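SnoN,SnoN (PDB 5EQU) probably works as an iron- and 2-oxoglutarate-dependent oxygenase and holds Nogalamycin RO beside 2-oxoglutarate and iron. Local coordinates at residues Gly81-Tyr86 and Leu126-Lys131; Ala162-Pro167 and Pro235-Ser240; Phe121-Leu126 and Thr239-Met244. All coordinates share one frame; numbering follows the deposited sequence.

How the interactions relate
The three contacts are neighbours in one antiparallel sheet. Strand 118-128 serves interactions 1 and 3, which share L126, while strand 236-245 serves interactions 2 and 3, which share T239 and S240. Interactions 1 and 2 are sewn together between these strands: L126 N lies 2.8 Å from S238 O, and K128 O lies 2.9 Å from R236 N. Centre to centre, interactions 1 and 2 are about 12 Å apart, 2 and 3 about 14 Å, and 1 and 3 about 17 Å. All three touch 2-oxoglutarate, and interactions 1 and 3 also touch Nogalamycin RO. The chain is an engineered fusion of two SnoN portions, 14-202 and 203-305; interactions 2 and 3 join them.

Interaction 1: Gly81-Tyr86 and Leu126-Lys131; sequences GTVMDY and LLKENK. With 5R6 (Nogalamycin RO), chain G; AKG (2-oxoglutaric acid), chain F.
With CG beside its own backbone N (chi1 -73°) and a bend only at chi4 (-85°), K128 lays its chain along V83 and brings NZ to V83 O, 2.7 Å away and tilted from the carbonyl plane. T139 OG1 and V137 O take the same ammonium, so three oxygens hold it next to 2-oxoglutarate. M84 bends at chi3 (86°), carrying CE to within 3.4 Å of C5 of 2-oxoglutarate, while its SD lies against L126 CD2 at 3.9 Å. L126 CD2 also packs on Y86 CB, and over the centre of the Y86 ring sits the N-methyl carbon CAD of Nogalamycin RO, 3.5 Å above the plane. D85 and L127, whose side chains lie on the face away from Y86 and L126, form a hydrogen-bonded antiparallel pair, D85 N to L127 O at 2.9 Å and L127 N to D85 O at 2.8 Å. From the loop beyond, K131 NZ approaches the syn lone pair of D85 OD2 in a 3.3 Å salt bridge. Both segments lie in portion 14-202. The chain turns a corner at V83, where V83 and M84 both face W76 in a classic beta bulge; strand 81-87 runs between strands 74-78 and 118-128.

Interaction 2: Ala162-Pro167 and Pro235-Ser240; sequences ALVDVP and PRLSTS. With AKG (2-oxoglutaric acid), chain F.
L163 N donates to L237 O at 3.2 Å, tilted from the carbonyl plane, just beyond the non-hydrogen-bonded pair A162 and S238. Past A162 the chain leaves strand 157-162, and the first loop residues pack closely: L163 lays CB against that carbonyl and crosses T239 at about a right angle, CD1 meeting CG2 at 4.2 Å, while V164 settles on L237, its CG2 3.7 Å from L237 N and its CG1 4.3 Å from L237 CB. Y60 and A64 of helix 54-70 also touch L163. The contact joins portion 14-202 to portion 203-305. Its loose side is at partly exposed P235, which is barely covered, and at D165, which turns away to a salt bridge with R212. V166 comes back in, and its CG1 lies 3.9 Å from R236 CG, crossing the arginine's aliphatic stem at a slant. In this cupin-type double-stranded beta-helix, strand 236-245 carries the arginine for 2-oxoglutarate. R236 starts anti to its own N (chi1 -166°), then bends at chi3 (78°), presenting its guanidinium edge-on to the C5 carboxylate: NH1 reaches O3 at 3.0 Å and NH2 reaches O4 at 2.7 Å. A leucine in place of R236 would probably leave that carboxylate without its paired N-H donors and G171 O without the NH1 it accepts. Four residues on, S240 OG donates to O1 at the cosubstrate's other end, 2.9 Å away.

Interaction 3: Phe121-Leu126 and Thr239-Met244; sequences FKLEVL and TSAVYM. With 5R6 (Nogalamycin RO), chain G; AKG (2-oxoglutaric acid), chain F.
V242 O is gripped by two successive amides: F121 N at 2.9 Å and, weakly, K122 N at 3.5 Å. F121 and K122 thus face one residue, a classic beta bulge in the antiparallel ladder that strands 118-128 and 236-245 form within the double-stranded beta-helix. The first segment lies in portion 14-202, the second in portion 203-305. V242 N returns a bond to K122 O, and past the bulge E124 and S240 form a regular hydrogen-bonded pair, E124 N to S240 O at 2.9 Å.

K122, E124, S240 and V242 share the ligand face. With CG between the backbone N and the carbonyl carbon (chi1 68°) and the rest of the chain extended, K122 crosses V242, CE lying 3.8 Å from CG2, and delivers NZ to OAN of Nogalamycin RO at 2.7 Å. The same NZ forms a salt bridge with E124 OE2 at 3.0 Å, coming from above the carboxylate plane (49° out of it). The other oxygen, OE1, accepts from the amine NBV of Nogalamycin RO at 2.7 Å and, weakly, from OAN; lysine and glutamate therefore fix the aminosugar end jointly. L126 CD1 packs on S240 CB, beside 2-oxoglutarate.

On the reverse face L123 lies beside A241 and slants across T239, and M97 and L100 of helix 95-101 reach T239. At the far end M244 crosses F121 at about a right angle, its SD 5.1 Å from the centroid of the F121 ring and 60° off the ring normal, an oblique Met-aromatic contact.

Interaction 1: Gly81-Tyr86 and Leu126-Lys131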
# COMPACT_ATOMS: atom_id res chain seq x y z
N GLY A 81 -9.27 17.66 -7.18
CA GLY A 81 -10.16 16.55 -7.50
C GLY A 81 -9.80 15.38 -6.64
O GLY A 81 -8.95 15.49 -5.75
N THR A 82 -10.41 14.24 -6.93
CA THR A 82 -10.27 13.04 -6.11
C THR A 82 -9.05 12.27 -6.54
O THR A 82 -8.92 11.93 -7.70
CB THR A 82 -11.50 12.15 -6.26
OG1 THR A 82 -12.67 12.87 -5.85
CG2 THR A 82 -11.36 10.88 -5.44
N VAL A 83 -8.16 12.01 -5.59
CA VAL A 83 -7.01 11.13 -5.79
C VAL A 83 -7.54 9.68 -5.83
O VAL A 83 -7.22 8.89 -6.72
CB VAL A 83 -5.97 11.31 -4.66
CG1 VAL A 83 -4.82 10.33 -4.80
CG2 VAL A 83 -5.39 12.71 -4.65
N MET A 84 -8.34 9.35 -4.83
CA MET A 84 -9.04 8.06 -4.81
C MET A 84 -10.09 8.09 -3.75
O MET A 84 -10.07 8.99 -2.88
CB MET A 84 -8.07 6.92 -4.50
CG MET A 84 -7.27 7.15 -3.25
SD MET A 84 -6.24 5.76 -2.83
CE MET A 84 -4.76 6.08 -3.78
N ASP A 85 -11.01 7.13 -3.82
CA ASP A 85 -11.84 6.74 -2.69
C ASP A 85 -11.28 5.43 -2.21
O ASP A 85 -10.74 4.66 -3.01
CB ASP A 85 -13.33 6.63 -3.04
CG ASP A 85 -13.93 7.94 -3.51
OD1 ASP A 85 -14.12 8.88 -2.71
OD2 ASP A 85 -14.25 8.06 -4.69
N TYR A 86 -11.37 5.19 -0.90
CA TYR A 86 -10.91 3.93 -0.32
C TYR A 86 -11.67 3.51 0.90
O TYR A 86 -12.20 4.35 1.63
CB TYR A 86 -9.42 3.96 0.02
CG TYR A 86 -8.97 4.91 1.11
CD1 TYR A 86 -8.63 6.22 0.83
CD2 TYR A 86 -8.85 4.47 2.44
CE1 TYR A 86 -8.19 7.09 1.83
CE2 TYR A 86 -8.41 5.33 3.43
CZ TYR A 86 -8.08 6.63 3.11
OH TYR A 86 -7.66 7.47 4.10
N LEU A 126 -8.94 0.23 -2.81
CA LEU A 126 -8.65 1.51 -3.50
C LEU A 126 -9.41 1.65 -4.81
O LEU A 126 -9.53 0.69 -5.58
CB LEU A 126 -7.16 1.64 -3.77
CG LEU A 126 -6.14 1.39 -2.64
CD1 LEU A 126 -4.74 1.74 -3.11
CD2 LEU A 126 -6.44 2.15 -1.35
N LEU A 127 -9.95 2.84 -5.05
CA LEU A 127 -10.71 3.17 -6.25
C LEU A 127 -10.31 4.53 -6.85
O LEU A 127 -10.42 5.54 -6.16
CB LEU A 127 -12.21 3.18 -5.92
CG LEU A 127 -13.20 3.60 -7.02
CD1 LEU A 127 -13.22 2.60 -8.17
CD2 LEU A 127 -14.60 3.79 -6.48
N LYS A 128 -9.85 4.54 -8.11
CA LYS A 128 -9.76 5.77 -8.90
C LYS A 128 -10.70 5.63 -10.03
O LYS A 128 -10.52 4.73 -10.86
CB LYS A 128 -8.41 5.97 -9.60
CG LYS A 128 -7.24 6.36 -8.76
CD LYS A 128 -6.13 6.90 -9.64
CE LYS A 128 -4.89 7.21 -8.82
NZ LYS A 128 -4.99 8.56 -8.23
N GLU A 129 -11.65 6.54 -10.15
CA GLU A 129 -12.54 6.51 -11.30
C GLU A 129 -13.01 7.90 -11.62
O GLU A 129 -12.99 8.77 -10.75
CB GLU A 129 -13.76 5.62 -11.02
CG GLU A 129 -14.42 5.96 -9.69
CD GLU A 129 -15.89 5.64 -9.65
OE1 GLU A 129 -16.33 4.68 -10.33
OE2 GLU A 129 -16.61 6.37 -8.92
N ASN A 130 -13.47 8.10 -12.84
CA ASN A 130 -14.02 9.38 -13.25
C ASN A 130 -15.51 9.40 -12.97
O ASN A 130 -16.20 8.42 -13.22
CB ASN A 130 -13.69 9.68 -14.72
CG ASN A 130 -12.20 9.86 -14.94
OD1 ASN A 130 -11.58 10.76 -14.39
ND2 ASN A 130 -11.62 8.97 -15.71
N LYS A 131 -15.97 10.49 -12.37
CA LYS A 131 -17.39 10.73 -12.11
C LYS A 131 -17.75 11.96 -12.89
O LYS A 131 -16.86 12.65 -13.40
CB LYS A 131 -17.65 10.93 -10.61
CG LYS A 131 -17.96 9.66 -9.83
CD LYS A 131 -17.62 9.78 -8.35
CE LYS A 131 -16.14 9.52 -8.10
NZ LYS A 131 -15.64 10.10 -6.83
CAR 5R6 G . -2.00 16.95 -2.40
CBN 5R6 G . -1.91 17.84 -3.57
OAL 5R6 G . -0.64 17.58 -4.27
CBR 5R6 G . -2.22 19.32 -3.18
OAM 5R6 G . -3.50 19.55 -3.74
CBM 5R6 G . -2.40 19.61 -1.64
CAB 5R6 G . -2.36 21.09 -1.27
OAW 5R6 G . -1.43 18.91 -0.83
CBP 5R6 G . -1.25 17.48 -1.16
OAX 5R6 G . -1.63 16.61 -0.07
CBQ 5R6 G . -2.80 16.59 0.80
CAT 5R6 G . -4.14 17.25 0.36
CBW 5R6 G . -5.09 17.30 1.58
CAE 5R6 G . -6.51 17.78 1.19
OAO 5R6 G . -4.57 18.27 2.46
CBF 5R6 G . -3.00 15.26 1.29
CBB 5R6 G . -2.04 14.24 1.11
OAK 5R6 G . -0.94 14.53 0.39
CBK 5R6 G . -2.15 12.94 1.62
CBH 5R6 G . -1.16 11.98 1.41
OAI 5R6 G . -0.17 12.23 0.70
CBJ 5R6 G . -1.32 10.71 1.99
CBA 5R6 G . -0.35 9.74 1.79
OAJ 5R6 G . 0.71 10.08 1.01
CAP 5R6 G . -0.47 8.50 2.34
CBD 5R6 G . -1.57 8.13 3.08
CBX 5R6 G . -1.70 6.86 3.71
CAF 5R6 G . -0.37 6.52 4.47
OAY 5R6 G . -2.62 6.91 4.84
CBS 5R6 G . -2.09 5.74 2.80
OAN 5R6 G . -2.15 4.49 3.54
CBT 5R6 G . -3.45 6.06 2.19
NBV 5R6 G . -3.92 4.91 1.41
CAD 5R6 G . -5.24 5.21 0.78
CAC 5R6 G . -2.97 4.42 0.37
CAS 5R6 G . -4.48 6.50 3.28
CBO 5R6 G . -3.87 7.38 4.44
OAV 5R6 G . -3.63 8.73 4.03
CBE 5R6 G . -2.55 9.08 3.27
CBL 5R6 G . -2.46 10.38 2.74
CBG 5R6 G . -3.44 11.36 2.94
OAH 5R6 G . -4.44 11.11 3.59
CBI 5R6 G . -3.28 12.64 2.38
CAQ 5R6 G . -4.23 13.66 2.59
CBC 5R6 G . -4.12 14.97 2.06
CBU 5R6 G . -5.13 15.94 2.39
CAZ 5R6 G . -4.96 16.33 3.80
OAG 5R6 G . -5.92 16.71 4.49
OAU 5R6 G . -3.66 16.38 4.32
CAA 5R6 G . -3.40 17.17 5.51
C1 AKG F . 0.54 3.03 -1.72
O1 AKG F . -0.13 1.97 -1.71
O2 AKG F . 1.55 3.17 -1.00
C2 AKG F . 0.13 4.12 -2.62
O5 AKG F . 0.60 5.27 -2.52
C3 AKG F . -0.92 3.74 -3.67
C4 AKG F . -1.24 4.88 -4.63
C5 AKG F . -2.33 4.56 -5.64
O3 AKG F . -2.66 5.48 -6.43
O4 AKG F . -2.88 3.43 -5.63

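Interaction 2: Ala162-Pro167 and Pro235-Ser240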
# COMPACT_ATOMS: atom_id res chain seq x y z
N ALA A 162 -3.50 -5.73 -8.00
CA ALA A 162 -4.41 -5.36 -9.07
C ALA A 162 -5.57 -6.39 -9.15
O ALA A 162 -5.34 -7.61 -9.17
CB ALA A 162 -3.63 -5.33 -10.39
N LEU A 163 -6.81 -5.88 -9.13
CA LEU A 163 -8.04 -6.67 -9.24
C LEU A 163 -8.76 -6.47 -10.55
O LEU A 163 -9.75 -7.16 -10.83
CB LEU A 163 -9.03 -6.33 -8.11
CG LEU A 163 -8.54 -6.55 -6.68
CD1 LEU A 163 -9.65 -6.22 -5.71
CD2 LEU A 163 -8.06 -7.97 -6.49
N VAL A 164 -8.29 -5.49 -11.31
CA VAL A 164 -8.56 -5.35 -12.71
C VAL A 164 -7.23 -5.12 -13.42
O VAL A 164 -6.18 -5.02 -12.80
CB VAL A 164 -9.53 -4.19 -13.00
CG1 VAL A 164 -10.85 -4.43 -12.29
CG2 VAL A 164 -8.92 -2.82 -12.58
N ASP A 165 -7.28 -5.08 -14.75
CA ASP A 165 -6.12 -4.74 -15.54
C ASP A 165 -5.88 -3.27 -15.28
O ASP A 165 -6.83 -2.49 -15.31
CB ASP A 165 -6.37 -4.98 -17.04
CG ASP A 165 -6.18 -6.43 -17.44
OD1 ASP A 165 -5.54 -7.21 -16.70
OD2 ASP A 165 -6.66 -6.78 -18.52
N VAL A 166 -4.62 -2.92 -15.04
CA VAL A 166 -4.24 -1.54 -14.82
C VAL A 166 -3.15 -1.16 -15.80
O VAL A 166 -1.93 -1.15 -15.45
CB VAL A 166 -3.77 -1.28 -13.36
CG1 VAL A 166 -3.62 0.21 -13.10
CG2 VAL A 166 -4.73 -1.87 -12.37
N PRO A 167 -3.55 -0.83 -17.04
CA PRO A 167 -2.52 -0.26 -17.92
C PRO A 167 -2.17 1.15 -17.44
O PRO A 167 -2.87 1.70 -16.58
CB PRO A 167 -3.22 -0.22 -19.28
CG PRO A 167 -4.65 -0.06 -18.97
CD PRO A 167 -4.89 -0.79 -17.67
N PRO A 235 -13.23 1.68 -13.86
CA PRO A 235 -12.60 2.01 -12.60
C PRO A 235 -11.32 1.26 -12.33
O PRO A 235 -11.18 0.15 -12.75
CB PRO A 235 -13.67 1.64 -11.55
CG PRO A 235 -14.79 1.00 -12.29
CD PRO A 235 -14.66 1.37 -13.71
N ARG A 236 -10.39 1.90 -11.65
CA ARG A 236 -9.19 1.23 -11.18
C ARG A 236 -9.47 0.69 -9.77
O ARG A 236 -9.69 1.47 -8.84
CB ARG A 236 -8.03 2.20 -11.13
CG ARG A 236 -6.68 1.52 -10.99
CD ARG A 236 -5.64 2.50 -10.47
NE ARG A 236 -5.81 2.69 -9.02
CZ ARG A 236 -4.97 3.30 -8.20
NH1 ARG A 236 -3.87 3.88 -8.65
NH2 ARG A 236 -5.28 3.38 -6.89
N LEU A 237 -9.40 -0.64 -9.63
CA LEU A 237 -9.77 -1.36 -8.42
C LEU A 237 -8.58 -2.19 -8.02
O LEU A 237 -7.99 -2.88 -8.85
CB LEU A 237 -11.01 -2.21 -8.64
CG LEU A 237 -12.32 -1.41 -8.76
CD1 LEU A 237 -13.41 -2.14 -9.49
CD2 LEU A 237 -12.85 -1.05 -7.39
N SER A 238 -8.19 -2.06 -6.76
CA SER A 238 -7.01 -2.72 -6.21
C SER A 238 -7.10 -2.71 -4.69
O SER A 238 -7.94 -2.05 -4.10
CB SER A 238 -5.70 -2.00 -6.64
OG SER A 238 -5.71 -0.63 -6.25
N THR A 239 -6.19 -3.42 -4.05
CA THR A 239 -6.03 -3.33 -2.63
C THR A 239 -4.58 -3.01 -2.36
O THR A 239 -3.70 -3.42 -3.12
CB THR A 239 -6.37 -4.64 -1.90
OG1 THR A 239 -5.47 -5.69 -2.30
CG2 THR A 239 -7.81 -5.02 -2.16
N SER A 240 -4.36 -2.31 -1.24
CA SER A 240 -3.01 -1.99 -0.75
C SER A 240 -2.96 -2.38 0.70
O SER A 240 -3.78 -1.93 1.48
CB SER A 240 -2.74 -0.50 -0.88
OG SER A 240 -1.47 -0.20 -0.33
C1 AKG F . 0.54 3.03 -1.72
O1 AKG F . -0.13 1.97 -1.71
O2 AKG F . 1.55 3.17 -1.00
C2 AKG F . 0.13 4.12 -2.62
O5 AKG F . 0.60 5.27 -2.52
C3 AKG F . -0.92 3.74 -3.67
C4 AKG F . -1.24 4.88 -4.63
C5 AKG F . -2.33 4.56 -5.64
O3 AKG F . -2.66 5.48 -6.43
O4 AKG F . -2.88 3.43 -5.63

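Interaction 3: Phe121-Leu126 and Thr239-Met244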
# COMPACT_ATOMS: atom_id res chain seq x y z
N PHE A 121 -0.70 -4.64 9.28
CA PHE A 121 -1.15 -3.40 9.92
C PHE A 121 -2.51 -2.98 9.41
O PHE A 121 -3.42 -2.66 10.21
CB PHE A 121 -0.12 -2.28 9.71
CG PHE A 121 -0.58 -0.95 10.20
CD1 PHE A 121 -0.82 -0.74 11.54
CD2 PHE A 121 -0.74 0.13 9.31
CE1 PHE A 121 -1.24 0.50 12.01
CE2 PHE A 121 -1.17 1.37 9.77
CZ PHE A 121 -1.41 1.55 11.13
N LYS A 122 -2.64 -2.93 8.09
CA LYS A 122 -3.94 -2.57 7.48
C LYS A 122 -4.04 -3.04 6.05
O LYS A 122 -3.02 -3.26 5.41
CB LYS A 122 -4.19 -1.06 7.52
CG LYS A 122 -3.27 -0.24 6.63
CD LYS A 122 -3.57 1.26 6.76
CE LYS A 122 -2.54 2.09 6.03
NZ LYS A 122 -3.05 3.47 5.86
N LEU A 123 -5.28 -3.18 5.56
CA LEU A 123 -5.54 -3.27 4.13
C LEU A 123 -6.64 -2.30 3.73
O LEU A 123 -7.68 -2.20 4.40
CB LEU A 123 -5.92 -4.71 3.70
CG LEU A 123 -6.31 -4.94 2.23
CD1 LEU A 123 -6.09 -6.38 1.82
CD2 LEU A 123 -7.76 -4.60 1.98
N GLU A 124 -6.41 -1.65 2.60
CA GLU A 124 -7.37 -0.73 2.03
C GLU A 124 -7.81 -1.17 0.64
O GLU A 124 -7.01 -1.62 -0.14
CB GLU A 124 -6.75 0.67 1.95
CG GLU A 124 -6.51 1.26 3.35
CD GLU A 124 -5.52 2.43 3.38
OE1 GLU A 124 -4.64 2.56 2.48
OE2 GLU A 124 -5.63 3.21 4.34
N VAL A 125 -9.08 -0.96 0.36
CA VAL A 125 -9.62 -1.17 -0.94
C VAL A 125 -9.60 0.16 -1.65
O VAL A 125 -10.18 1.12 -1.15
CB VAL A 125 -11.03 -1.74 -0.79
CG1 VAL A 125 -11.70 -1.85 -2.12
CG2 VAL A 125 -10.95 -3.14 -0.20
N LEU A 126 -8.94 0.23 -2.81
CA LEU A 126 -8.65 1.51 -3.50
C LEU A 126 -9.41 1.65 -4.81
O LEU A 126 -9.53 0.69 -5.58
CB LEU A 126 -7.16 1.64 -3.77
CG LEU A 126 -6.14 1.39 -2.64
CD1 LEU A 126 -4.74 1.74 -3.11
CD2 LEU A 126 -6.44 2.15 -1.35
N THR A 239 -6.19 -3.42 -4.05
CA THR A 239 -6.03 -3.33 -2.63
C THR A 239 -4.58 -3.01 -2.36
O THR A 239 -3.70 -3.42 -3.12
CB THR A 239 -6.37 -4.64 -1.90
OG1 THR A 239 -5.47 -5.69 -2.30
CG2 THR A 239 -7.81 -5.02 -2.16
N SER A 240 -4.36 -2.31 -1.24
CA SER A 240 -3.01 -1.99 -0.75
C SER A 240 -2.96 -2.38 0.70
O SER A 240 -3.78 -1.93 1.48
CB SER A 240 -2.74 -0.50 -0.88
OG SER A 240 -1.47 -0.20 -0.33
N ALA A 241 -2.02 -3.26 1.03
CA ALA A 241 -1.90 -3.81 2.35
C ALA A 241 -0.52 -3.47 2.87
O ALA A 241 0.49 -3.67 2.18
CB ALA A 241 -2.08 -5.32 2.35
N VAL A 242 -0.48 -2.97 4.09
CA VAL A 242 0.77 -2.63 4.75
C VAL A 242 1.13 -3.73 5.77
O VAL A 242 0.30 -4.12 6.61
CB VAL A 242 0.64 -1.28 5.51
CG1 VAL A 242 1.94 -0.92 6.21
CG2 VAL A 242 0.19 -0.19 4.56
N TYR A 243 2.40 -4.14 5.71
CA TYR A 243 2.95 -5.14 6.59
C TYR A 243 4.08 -4.53 7.39
O TYR A 243 4.88 -3.74 6.87
CB TYR A 243 3.44 -6.35 5.76
CG TYR A 243 2.33 -6.97 4.93
CD1 TYR A 243 1.31 -7.67 5.53
CD2 TYR A 243 2.30 -6.85 3.54
CE1 TYR A 243 0.27 -8.23 4.79
CE2 TYR A 243 1.26 -7.39 2.79
CZ TYR A 243 0.24 -8.10 3.41
OH TYR A 243 -0.80 -8.64 2.67
N MET A 244 4.12 -4.91 8.66
CA MET A 244 5.08 -4.38 9.60
C MET A 244 5.82 -5.51 10.29
O MET A 244 5.36 -6.64 10.34
CB MET A 244 4.36 -3.50 10.62
CG MET A 244 3.41 -4.24 11.53
SD MET A 244 2.40 -3.10 12.41
CE MET A 244 1.28 -4.20 13.30
CAR 5R6 G . -2.00 16.95 -2.40
CBN 5R6 G . -1.91 17.84 -3.57
OAL 5R6 G . -0.64 17.58 -4.27
CBR 5R6 G . -2.22 19.32 -3.18
OAM 5R6 G . -3.50 19.55 -3.74
CBM 5R6 G . -2.40 19.61 -1.64
CAB 5R6 G . -2.36 21.09 -1.27
OAW 5R6 G . -1.43 18.91 -0.83
CBP 5R6 G . -1.25 17.48 -1.16
OAX 5R6 G . -1.63 16.61 -0.07
CBQ 5R6 G . -2.80 16.59 0.80
CAT 5R6 G . -4.14 17.25 0.36
CBW 5R6 G . -5.09 17.30 1.58
CAE 5R6 G . -6.51 17.78 1.19
OAO 5R6 G . -4.57 18.27 2.46
CBF 5R6 G . -3.00 15.26 1.29
CBB 5R6 G . -2.04 14.24 1.11
OAK 5R6 G . -0.94 14.53 0.39
CBK 5R6 G . -2.15 12.94 1.62
CBH 5R6 G . -1.16 11.98 1.41
OAI 5R6 G . -0.17 12.23 0.70
CBJ 5R6 G . -1.32 10.71 1.99
CBA 5R6 G . -0.35 9.74 1.79
OAJ 5R6 G . 0.71 10.08 1.01
CAP 5R6 G . -0.47 8.50 2.34
CBD 5R6 G . -1.57 8.13 3.08
CBX 5R6 G . -1.70 6.86 3.71
CAF 5R6 G . -0.37 6.52 4.47
OAY 5R6 G . -2.62 6.91 4.84
CBS 5R6 G . -2.09 5.74 2.80
OAN 5R6 G . -2.15 4.49 3.54
CBT 5R6 G . -3.45 6.06 2.19
NBV 5R6 G . -3.92 4.91 1.41
CAD 5R6 G . -5.24 5.21 0.78
CAC 5R6 G . -2.97 4.42 0.37
CAS 5R6 G . -4.48 6.50 3.28
CBO 5R6 G . -3.87 7.38 4.44
OAV 5R6 G . -3.63 8.73 4.03
CBE 5R6 G . -2.55 9.08 3.27
CBL 5R6 G . -2.46 10.38 2.74
CBG 5R6 G . -3.44 11.36 2.94
OAH 5R6 G . -4.44 11.11 3.59
CBI 5R6 G . -3.28 12.64 2.38
CAQ 5R6 G . -4.23 13.66 2.59
CBC 5R6 G . -4.12 14.97 2.06
CBU 5R6 G . -5.13 15.94 2.39
CAZ 5R6 G . -4.96 16.33 3.80
OAG 5R6 G . -5.92 16.71 4.49
OAU 5R6 G . -3.66 16.38 4.32
CAA 5R6 G . -3.40 17.17 5.51
C1 AKG F . 0.54 3.03 -1.72
O1 AKG F . -0.13 1.97 -1.71
O2 AKG F . 1.55 3.17 -1.00
C2 AKG F . 0.13 4.12 -2.62
O5 AKG F . 0.60 5.27 -2.52
C3 AKG F . -0.92 3.74 -3.67
C4 AKG F . -1.24 4.88 -4.63
C5 AKG F . -2.33 4.56 -5.64
O3 AKG F . -2.66 5.48 -6.43
O4 AKG F . -2.88 3.43 -5.63